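Local coordinates for activator of Hsp90 ATPase homologue 1/2-like C-terminal domain-containing protein (PDB 1XFS) that is of unknown function but, as a member of the AHA1 family with a Bet v 1-like fold, probably binds a ligand or partner protein, at residues A[75-80]-A[84-89]; A[48-53]-A[58-63]; A[119-122]-A[127-130]. All blocks are in the same frame, centred on the assembly; numbering follows the deposited sequence.

Contact 1 of 3, residues A[75-80]-A[84-89]; sequences GCFLEV and KRLIWT
Glu79 and Arg85 meet on the diagonal near the turn end of an antiparallel hairpin, and the acid reaches its partner by running straight out. Glu79 CG is set anti to the backbone N (chi1 178°), and the chain is extended beyond it. At its root, Glu79 CB lies 4.1 Å from Ile87 CD1. Glu79 CD lies beside Arg85 CD, and Glu79 OE2 meets the Ile87 CD1 methyl at 3.5 Å. Glu79 OE1 accepts a hydrogen bond from Arg85 NH1 at 3.0 Å, part of a salt bridge. That bond uses the syn lone pair of OE1 and lies close to the guanidinium plane, although the two flat groups are turned 52° apart. OE1 is also hydrogen-bonded to the Thr81 hydroxyl, at the end of the same strand, so two partners grip it. Were Arg85 an alanine, the Glu79 carboxylate would probably lose its salt-bridge mate and the cover of the arginine CD along its flank.

A classic beta bulge interrupts the pairing: Leu78 and Glu79 both face Ile87. Leu78 N bonds to Ile87 O at 2.8 Å, nearly straight at 177°, while Glu79 N reaches the same oxygen only weakly. Leu78 CD1 then packs on Thr89 CG2 at 3.7 Å, on the face where Tyr96 of the second subunit also rests. On the other face Phe77 CD1 lies 3.8 Å from Trp88 CB and 3.9 Å from Leu86 CD1. The chemistry thus changes along the hairpin, from an apolar interior where the strands' peptide groups pair with each other to a partly exposed end where charge is matched by charge.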
loop_
_atom_site.group_PDB
_atom_site.type_symbol
_atom_site.label_atom_id
_atom_site.label_comp_id
_atom_site.label_asym_id
_atom_site.label_seq_id
_atom_site.Cartn_x
_atom_site.Cartn_y
_atom_site.Cartn_z
ATOM N N GLY A 75 1.181 2.241 10.678
ATOM C CA GLY A 75 0.757 2.378 9.300
ATOM C C GLY A 75 1.953 2.451 8.372
ATOM O O GLY A 75 3.101 2.356 8.813
ATOM N N CYS A 76 1.681 2.635 7.086
ATOM C CA CYS A 76 2.734 2.688 6.072
ATOM C C CYS A 76 2.467 3.809 5.067
ATOM O O CYS A 76 1.345 3.960 4.599
ATOM C CB CYS A 76 2.768 1.340 5.334
ATOM S SG CYS A 76 4.083 1.124 4.133
ATOM N N PHE A 77 3.484 4.600 4.738
ATOM C CA PHE A 77 3.307 5.652 3.739
ATOM C C PHE A 77 3.305 5.005 2.349
ATOM O O PHE A 77 4.057 4.068 2.092
ATOM C CB PHE A 77 4.428 6.697 3.839
ATOM C CG PHE A 77 4.308 7.598 5.036
ATOM C CD1 PHE A 77 3.268 8.522 5.129
ATOM C CD2 PHE A 77 5.205 7.490 6.091
ATOM C CE1 PHE A 77 3.121 9.330 6.273
ATOM C CE2 PHE A 77 5.070 8.289 7.241
ATOM C CZ PHE A 77 4.028 9.206 7.322
ATOM N N LEU A 78 2.444 5.493 1.466
ATOM C CA LEU A 78 2.349 4.951 0.117
ATOM C C LEU A 78 2.798 5.946 -0.942
ATOM O O LEU A 78 3.322 5.562 -1.986
ATOM C CB LEU A 78 0.918 4.519 -0.168
ATOM C CG LEU A 78 0.347 3.495 0.807
ATOM C CD1 LEU A 78 -1.114 3.220 0.451
ATOM C CD2 LEU A 78 1.158 2.194 0.741
ATOM N N GLU A 79 2.559 7.226 -0.683
ATOM C CA GLU A 79 2.962 8.277 -1.601
ATOM C C GLU A 79 3.344 9.509 -0.798
ATOM O O GLU A 79 2.653 9.883 0.153
ATOM C CB GLU A 79 1.837 8.642 -2.583
ATOM C CG GLU A 79 2.241 9.788 -3.519
ATOM C CD GLU A 79 1.138 10.245 -4.456
ATOM O OE1 GLU A 79 1.190 11.411 -4.899
ATOM O OE2 GLU A 79 0.228 9.445 -4.775
ATOM N N VAL A 80 4.457 10.116 -1.183
ATOM C CA VAL A 80 4.945 11.323 -0.541
ATOM C C VAL A 80 5.340 12.272 -1.655
ATOM O O VAL A 80 6.443 12.189 -2.198
ATOM C CB VAL A 80 6.180 11.052 0.349
ATOM C CG1 VAL A 80 6.614 12.339 1.043
ATOM C CG2 VAL A 80 5.851 9.983 1.392
ATOM N N LYS A 84 2.181 18.476 -1.718
ATOM C CA LYS A 84 1.101 18.220 -2.657
ATOM C C LYS A 84 0.192 17.073 -2.249
ATOM O O LYS A 84 -1.020 17.249 -2.126
ATOM C CB LYS A 84 1.702 17.941 -4.039
ATOM C CG LYS A 84 0.712 17.455 -5.086
ATOM C CD LYS A 84 -0.371 18.479 -5.362
ATOM C CE LYS A 84 -1.374 17.937 -6.369
ATOM N NZ LYS A 84 -0.716 17.498 -7.634
ATOM N N ARG A 85 0.773 15.898 -2.040
ATOM C CA ARG A 85 -0.034 14.740 -1.683
ATOM C C ARG A 85 0.660 13.774 -0.731
ATOM O O ARG A 85 1.818 13.418 -0.918
ATOM C CB ARG A 85 -0.459 13.989 -2.955
ATOM C CG ARG A 85 -1.474 12.884 -2.695
ATOM C CD ARG A 85 -1.822 12.090 -3.947
ATOM N NE ARG A 85 -2.529 12.879 -4.949
ATOM C CZ ARG A 85 -1.947 13.486 -5.979
ATOM N NH1 ARG A 85 -0.634 13.399 -6.155
ATOM N NH2 ARG A 85 -2.679 14.181 -6.844
ATOM N N LEU A 86 -0.069 13.365 0.302
ATOM C CA LEU A 86 0.439 12.425 1.280
ATOM C C LEU A 86 -0.585 11.309 1.405
ATOM O O LEU A 86 -1.771 11.564 1.596
ATOM C CB LEU A 86 0.621 13.104 2.636
ATOM C CG LEU A 86 1.274 12.252 3.722
ATOM C CD1 LEU A 86 2.696 11.869 3.303
ATOM C CD2 LEU A 86 1.310 13.053 5.018
ATOM N N ILE A 87 -0.130 10.073 1.272
ATOM C CA ILE A 87 -1.025 8.932 1.391
ATOM C C ILE A 87 -0.424 7.910 2.321
ATOM O O ILE A 87 0.739 7.538 2.166
ATOM C CB ILE A 87 -1.265 8.231 0.028
ATOM C CG1 ILE A 87 -1.880 9.217 -0.987
ATOM C CG2 ILE A 87 -2.192 7.018 0.219
ATOM C CD1 ILE A 87 -2.208 8.591 -2.347
ATOM N N TRP A 88 -1.194 7.476 3.315
ATOM C CA TRP A 88 -0.712 6.443 4.230
ATOM C C TRP A 88 -1.855 5.468 4.453
ATOM O O TRP A 88 -3.020 5.802 4.232
ATOM C CB TRP A 88 -0.228 7.045 5.561
ATOM C CG TRP A 88 -1.277 7.718 6.385
ATOM C CD1 TRP A 88 -2.136 7.126 7.272
ATOM C CD2 TRP A 88 -1.578 9.115 6.409
ATOM N NE1 TRP A 88 -2.949 8.072 7.845
ATOM C CE2 TRP A 88 -2.630 9.298 7.333
ATOM C CE3 TRP A 88 -1.060 10.230 5.739
ATOM C CZ2 TRP A 88 -3.179 10.558 7.599
ATOM C CZ3 TRP A 88 -1.605 11.481 6.007
ATOM C CH2 TRP A 88 -2.654 11.634 6.929
ATOM N N THR A 89 -1.528 4.249 4.853
ATOM C CA THR A 89 -2.557 3.252 5.068
ATOM C C THR A 89 -2.315 2.461 6.343
ATOM O O THR A 89 -1.176 2.316 6.782
ATOM C CB THR A 89 -2.620 2.253 3.881
ATOM O OG1 THR A 89 -3.706 1.338 4.084
ATOM C CG2 THR A 89 -1.314 1.459 3.754
#

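Contact 2 of 3, residues A[48-53]-A[58-63]; sequences DCRVDL and EFYTVM
Tyr60 meets two residues of the opposing strand with one side of its ring. At its edge, in the ring plane, Asp48 OD1 stands 3.6 Å from Tyr60 CE2, and the carboxylate is turned almost perpendicular to the ring, 89° between the planes. Farther along, Arg50 CG approaches Tyr60 CD2 at 3.7 Å. Only the root of the arginine takes part: bends at chi2 and chi3 carry its guanidinium off from the strand pair.

The opposite face of the sheet is mainly apolar. Val51 and Phe59 lie side by side, pointing the same way, and Val51 CG2, beside its own backbone N (CG1 anti, chi1 167°), touches Phe59 CD2 at 3.8 Å. Cys49 SG comes to the edge of that ring and rests on Thr61 CG2 at 3.8 Å. Backbone bonds between Arg50 and Tyr60 fix this alternation, the one from Arg50 N to Tyr60 O being 2.7 Å long. At the turn end, a water spans the strands, donating to Asp52 OD1 at 2.8 Å and accepting from Glu58 N; the same OD1 forms a salt bridge with Arg54.

The hairpin places strand 45-51 at one edge of the chain's antiparallel, Bet v 1-like sheet, with Cys49 and Val51 against helix 32-35. The Phe59 ring meets those of Phe39 and Phe77 and, edge-to-face, that of Trp88, while strand 58-64 pairs onward with strand 70-81.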
loop_
_atom_site.group_PDB
_atom_site.type_symbol
_atom_site.label_atom_id
_atom_site.label_comp_id
_atom_site.label_asym_id
_atom_site.label_seq_id
_atom_site.Cartn_x
_atom_site.Cartn_y
_atom_site.Cartn_z
ATOM N N ASP A 48 3.399 8.999 21.629
ATOM C CA ASP A 48 4.586 8.726 20.835
ATOM C C ASP A 48 4.224 8.830 19.358
ATOM O O ASP A 48 3.090 8.571 18.961
ATOM C CB ASP A 48 5.117 7.323 21.139
ATOM C CG ASP A 48 6.574 7.146 20.733
ATOM O OD1 ASP A 48 7.096 6.022 20.868
ATOM O OD2 ASP A 48 7.199 8.131 20.292
ATOM N N CYS A 49 5.200 9.215 18.551
ATOM C CA CYS A 49 4.998 9.346 17.117
ATOM C C CYS A 49 6.329 9.192 16.400
ATOM O O CYS A 49 7.281 9.929 16.672
ATOM C CB CYS A 49 4.371 10.703 16.784
ATOM S SG CYS A 49 4.126 10.970 15.001
ATOM N N ARG A 50 6.389 8.220 15.492
ATOM C CA ARG A 50 7.590 7.942 14.711
ATOM C C ARG A 50 7.200 8.034 13.239
ATOM O O ARG A 50 6.187 7.468 12.820
ATOM C CB ARG A 50 8.114 6.533 15.003
ATOM C CG ARG A 50 8.586 6.305 16.434
ATOM C CD ARG A 50 9.941 6.946 16.682
ATOM N NE ARG A 50 10.984 6.367 15.835
ATOM C CZ ARG A 50 12.261 6.736 15.865
ATOM N NH1 ARG A 50 12.662 7.684 16.702
ATOM N NH2 ARG A 50 13.139 6.162 15.051
ATOM N N VAL A 51 8.003 8.752 12.462
ATOM C CA VAL A 51 7.741 8.929 11.038
ATOM C C VAL A 51 8.977 8.699 10.165
ATOM O O VAL A 51 10.017 9.310 10.387
ATOM C CB VAL A 51 7.209 10.367 10.755
ATOM C CG1 VAL A 51 7.235 10.655 9.253
ATOM C CG2 VAL A 51 5.792 10.520 11.298
ATOM N N ASP A 52 8.858 7.798 9.187
ATOM C CA ASP A 52 9.927 7.534 8.214
ATOM C C ASP A 52 9.203 7.967 6.936
ATOM O O ASP A 52 8.478 7.176 6.323
ATOM C CB ASP A 52 10.290 6.041 8.168
ATOM C CG ASP A 52 11.396 5.728 7.157
ATOM O OD1 ASP A 52 11.693 4.533 6.945
ATOM O OD2 ASP A 52 11.982 6.670 6.581
ATOM N N LEU A 53 9.396 9.230 6.553
ATOM C CA LEU A 53 8.697 9.830 5.409
ATOM C C LEU A 53 9.182 9.442 4.020
ATOM O O LEU A 53 9.926 10.176 3.369
ATOM C CB LEU A 53 8.712 11.357 5.554
ATOM C CG LEU A 53 7.705 12.150 4.722
ATOM C CD1 LEU A 53 6.285 11.869 5.203
ATOM C CD2 LEU A 53 8.012 13.633 4.845
ATOM N N GLU A 58 7.464 3.554 7.803
ATOM C CA GLU A 58 6.511 3.402 8.885
ATOM C C GLU A 58 5.968 4.717 9.438
ATOM O O GLU A 58 6.682 5.710 9.543
ATOM C CB GLU A 58 7.147 2.582 10.019
ATOM C CG GLU A 58 6.268 2.399 11.250
ATOM C CD GLU A 58 6.890 1.442 12.250
ATOM O OE1 GLU A 58 8.076 1.632 12.597
ATOM O OE2 GLU A 58 6.191 0.511 12.699
ATOM N N PHE A 59 4.676 4.710 9.754
ATOM C CA PHE A 59 3.992 5.846 10.358
ATOM C C PHE A 59 3.443 5.224 11.646
ATOM O O PHE A 59 2.421 4.531 11.624
ATOM C CB PHE A 59 2.852 6.338 9.456
ATOM C CG PHE A 59 2.174 7.585 9.954
ATOM C CD1 PHE A 59 0.981 8.022 9.381
ATOM C CD2 PHE A 59 2.718 8.316 11.008
ATOM C CE1 PHE A 59 0.331 9.172 9.855
ATOM C CE2 PHE A 59 2.081 9.466 11.491
ATOM C CZ PHE A 59 0.881 9.896 10.911
ATOM N N TYR A 60 4.152 5.443 12.756
ATOM C CA TYR A 60 3.787 4.882 14.061
ATOM C C TYR A 60 3.332 5.957 15.038
ATOM O O TYR A 60 3.967 7.002 15.176
ATOM C CB TYR A 60 4.993 4.143 14.662
ATOM C CG TYR A 60 4.842 3.688 16.110
ATOM C CD1 TYR A 60 4.133 2.534 16.438
ATOM C CD2 TYR A 60 5.434 4.409 17.151
ATOM C CE1 TYR A 60 4.021 2.104 17.775
ATOM C CE2 TYR A 60 5.322 3.991 18.483
ATOM C CZ TYR A 60 4.616 2.838 18.787
ATOM O OH TYR A 60 4.515 2.436 20.105
ATOM N N THR A 61 2.224 5.699 15.719
ATOM C CA THR A 61 1.719 6.651 16.692
ATOM C C THR A 61 1.074 5.911 17.853
ATOM O O THR A 61 0.569 4.806 17.689
ATOM C CB THR A 61 0.672 7.599 16.063
ATOM O OG1 THR A 61 -0.429 6.830 15.565
ATOM C CG2 THR A 61 1.285 8.390 14.916
ATOM N N VAL A 62 1.130 6.508 19.038
ATOM C CA VAL A 62 0.501 5.913 20.207
ATOM C C VAL A 62 -0.511 6.930 20.694
ATOM O O VAL A 62 -0.147 8.017 21.137
ATOM C CB VAL A 62 1.503 5.627 21.337
ATOM C CG1 VAL A 62 0.757 5.066 22.546
ATOM C CG2 VAL A 62 2.553 4.636 20.864
HETATM N N MSE A 63 -1.785 6.575 20.573
HETATM C CA MSE A 63 -2.870 7.447 20.989
HETATM C C MSE A 63 -3.341 7.106 22.398
HETATM O O MSE A 63 -3.430 5.936 22.769
HETATM C CB MSE A 63 -4.041 7.311 20.017
HETATM C CG MSE A 63 -3.735 7.778 18.607
HETATM SE SE MSE A 63 -5.141 7.296 17.383
HETATM C CE MSE A 63 -6.550 8.406 18.089
HETATM O O HOH W 1 10.151 2.669 8.338
#

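Contact 3 of 3, residues A[119-122]-A[127-130]; sequences ELQP and TRYT
Thr127 opens the returning strand of a beta hairpin, 115-122 with 127-134, in the antiparallel sheet of the Bet v 1-like fold. Thr127 CG2, turned anti to the backbone N by a chi1 of -50° for OG1, lies over the partner strand, 3.6 Å from Gln121 O and 4.0 Å from Leu120 CB. The hydroxyl is taken by the backbone oxygen of Val20, just ahead of helix 22-30, and the side chain also packs on Val22 and Val25 of that helix. With a backbone bond to Leu18 of strand 11-18 as well, this one threonine touches hairpin, neighbouring strand and helix.

Arg128 follows on the other face, beside Gln121, and the two side chains run out together in the same direction. The amide nitrogen NE2 of Gln121 lies over one face of the guanidinium, 4.1 Å from Arg128 NH1, with the two planes 35° apart. Both nitrogens are donors, so this is packing; Arg128 NE makes its salt bridge to Glu17 on strand 11-18. Beneath them the backbones are tied twice: Arg128 N reaches Gln121 O at 2.7 Å in an almost straight line (178°), while Gln121 N returns to Arg128 O by a longer, more bent bond.

Tyr129 turns back to the face of Thr127. Tyr129 CD2 meets Leu120 CD2 at 3.9 Å, the leucine approaching the ring aslant. Leu120 in turn packs on Val25 and Trp26 of helix 22-30, and Tyr129 on Leu18, which places this pair on the helix-covered side of the sheet.

Thr130 ends the segment on the face of Arg128, lying against Met13 and Lys15 of strand 11-18. Thr130 O accepts a hydrogen bond from Glu119 N at 2.8 Å.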
loop_
_atom_site.group_PDB
_atom_site.type_symbol
_atom_site.label_atom_id
_atom_site.label_comp_id
_atom_site.label_asym_id
_atom_site.label_seq_id
_atom_site.Cartn_x
_atom_site.Cartn_y
_atom_site.Cartn_z
ATOM N N GLU A 119 -4.588 15.862 0.176
ATOM C CA GLU A 119 -4.139 16.678 -0.942
ATOM C C GLU A 119 -4.095 18.145 -0.550
ATOM O O GLU A 119 -5.008 18.643 0.100
ATOM C CB GLU A 119 -5.054 16.485 -2.154
ATOM C CG GLU A 119 -5.004 15.088 -2.739
ATOM C CD GLU A 119 -5.784 14.966 -4.031
ATOM O OE1 GLU A 119 -5.734 13.883 -4.654
ATOM O OE2 GLU A 119 -6.449 15.948 -4.422
ATOM N N LEU A 120 -3.026 18.830 -0.942
ATOM C CA LEU A 120 -2.872 20.245 -0.621
ATOM C C LEU A 120 -2.794 21.077 -1.890
ATOM O O LEU A 120 -2.256 20.640 -2.912
ATOM C CB LEU A 120 -1.601 20.482 0.190
ATOM C CG LEU A 120 -1.425 19.737 1.509
ATOM C CD1 LEU A 120 -0.073 20.097 2.100
ATOM C CD2 LEU A 120 -2.548 20.112 2.472
ATOM N N GLN A 121 -3.328 22.285 -1.817
ATOM C CA GLN A 121 -3.302 23.178 -2.958
ATOM C C GLN A 121 -3.143 24.595 -2.438
ATOM O O GLN A 121 -3.949 25.064 -1.641
ATOM C CB GLN A 121 -4.599 23.042 -3.757
ATOM C CG GLN A 121 -4.662 23.881 -5.026
ATOM C CD GLN A 121 -5.945 23.643 -5.807
ATOM O OE1 GLN A 121 -6.190 22.537 -6.295
ATOM N NE2 GLN A 121 -6.774 24.677 -5.919
ATOM N N PRO A 122 -2.079 25.291 -2.857
ATOM C CA PRO A 122 -1.915 26.660 -2.366
ATOM C C PRO A 122 -2.996 27.576 -2.933
ATOM O O PRO A 122 -3.446 27.390 -4.063
ATOM C CB PRO A 122 -0.508 27.033 -2.836
ATOM C CG PRO A 122 -0.327 26.217 -4.079
ATOM C CD PRO A 122 -0.951 24.889 -3.715
ATOM N N THR A 127 -3.820 27.635 2.237
ATOM C CA THR A 127 -3.767 26.311 1.633
ATOM C C THR A 127 -5.117 25.616 1.692
ATOM O O THR A 127 -5.808 25.658 2.712
ATOM C CB THR A 127 -2.746 25.397 2.347
ATOM O OG1 THR A 127 -1.494 26.079 2.464
ATOM C CG2 THR A 127 -2.538 24.107 1.550
ATOM N N ARG A 128 -5.495 24.982 0.587
ATOM C CA ARG A 128 -6.742 24.242 0.530
ATOM C C ARG A 128 -6.372 22.818 0.936
ATOM O O ARG A 128 -5.497 22.198 0.327
ATOM C CB ARG A 128 -7.327 24.273 -0.883
ATOM C CG ARG A 128 -8.647 23.534 -1.026
ATOM C CD ARG A 128 -9.329 23.923 -2.322
ATOM N NE ARG A 128 -9.510 25.370 -2.396
ATOM C CZ ARG A 128 -10.105 26.004 -3.399
ATOM N NH1 ARG A 128 -10.586 25.320 -4.428
ATOM N NH2 ARG A 128 -10.221 27.326 -3.370
ATOM N N TYR A 129 -7.025 22.325 1.981
ATOM C CA TYR A 129 -6.770 20.989 2.510
ATOM C C TYR A 129 -7.922 20.047 2.220
ATOM O O TYR A 129 -9.068 20.329 2.560
ATOM C CB TYR A 129 -6.541 21.073 4.027
ATOM C CG TYR A 129 -6.493 19.736 4.745
ATOM C CD1 TYR A 129 -7.664 19.052 5.074
ATOM C CD2 TYR A 129 -5.276 19.149 5.081
ATOM C CE1 TYR A 129 -7.624 17.816 5.716
ATOM C CE2 TYR A 129 -5.225 17.909 5.726
ATOM C CZ TYR A 129 -6.401 17.250 6.039
ATOM O OH TYR A 129 -6.363 16.021 6.660
ATOM N N THR A 130 -7.615 18.918 1.593
ATOM C CA THR A 130 -8.638 17.937 1.281
ATOM C C THR A 130 -8.182 16.585 1.830
ATOM O O THR A 130 -7.082 16.125 1.526
ATOM C CB THR A 130 -8.866 17.853 -0.250
ATOM O OG1 THR A 130 -9.284 19.135 -0.740
ATOM C CG2 THR A 130 -9.935 16.827 -0.581
#

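Overall arrangement
All three contacts are hairpins of one antiparallel sheet, met in series along the chain. Contact 1 lies in the middle and is the buried one; it also reaches the second subunit, whereas contacts 2 and 3 are partly buried and touch no other chain. Contact 2 joins it through the neighbouring strands 58-64 and 70-81, where the link between side chains is apolar and aromatic. Contact 3 joins it through strands 85-89 and 115-122, by a probable backbone bond from Leu120 to Lys84 and a long, weak ion pair between Arg85 and Glu119. Contacts 2 and 3, their centres about 23 Å apart, do not touch and lie on opposite sides of the chain's centre.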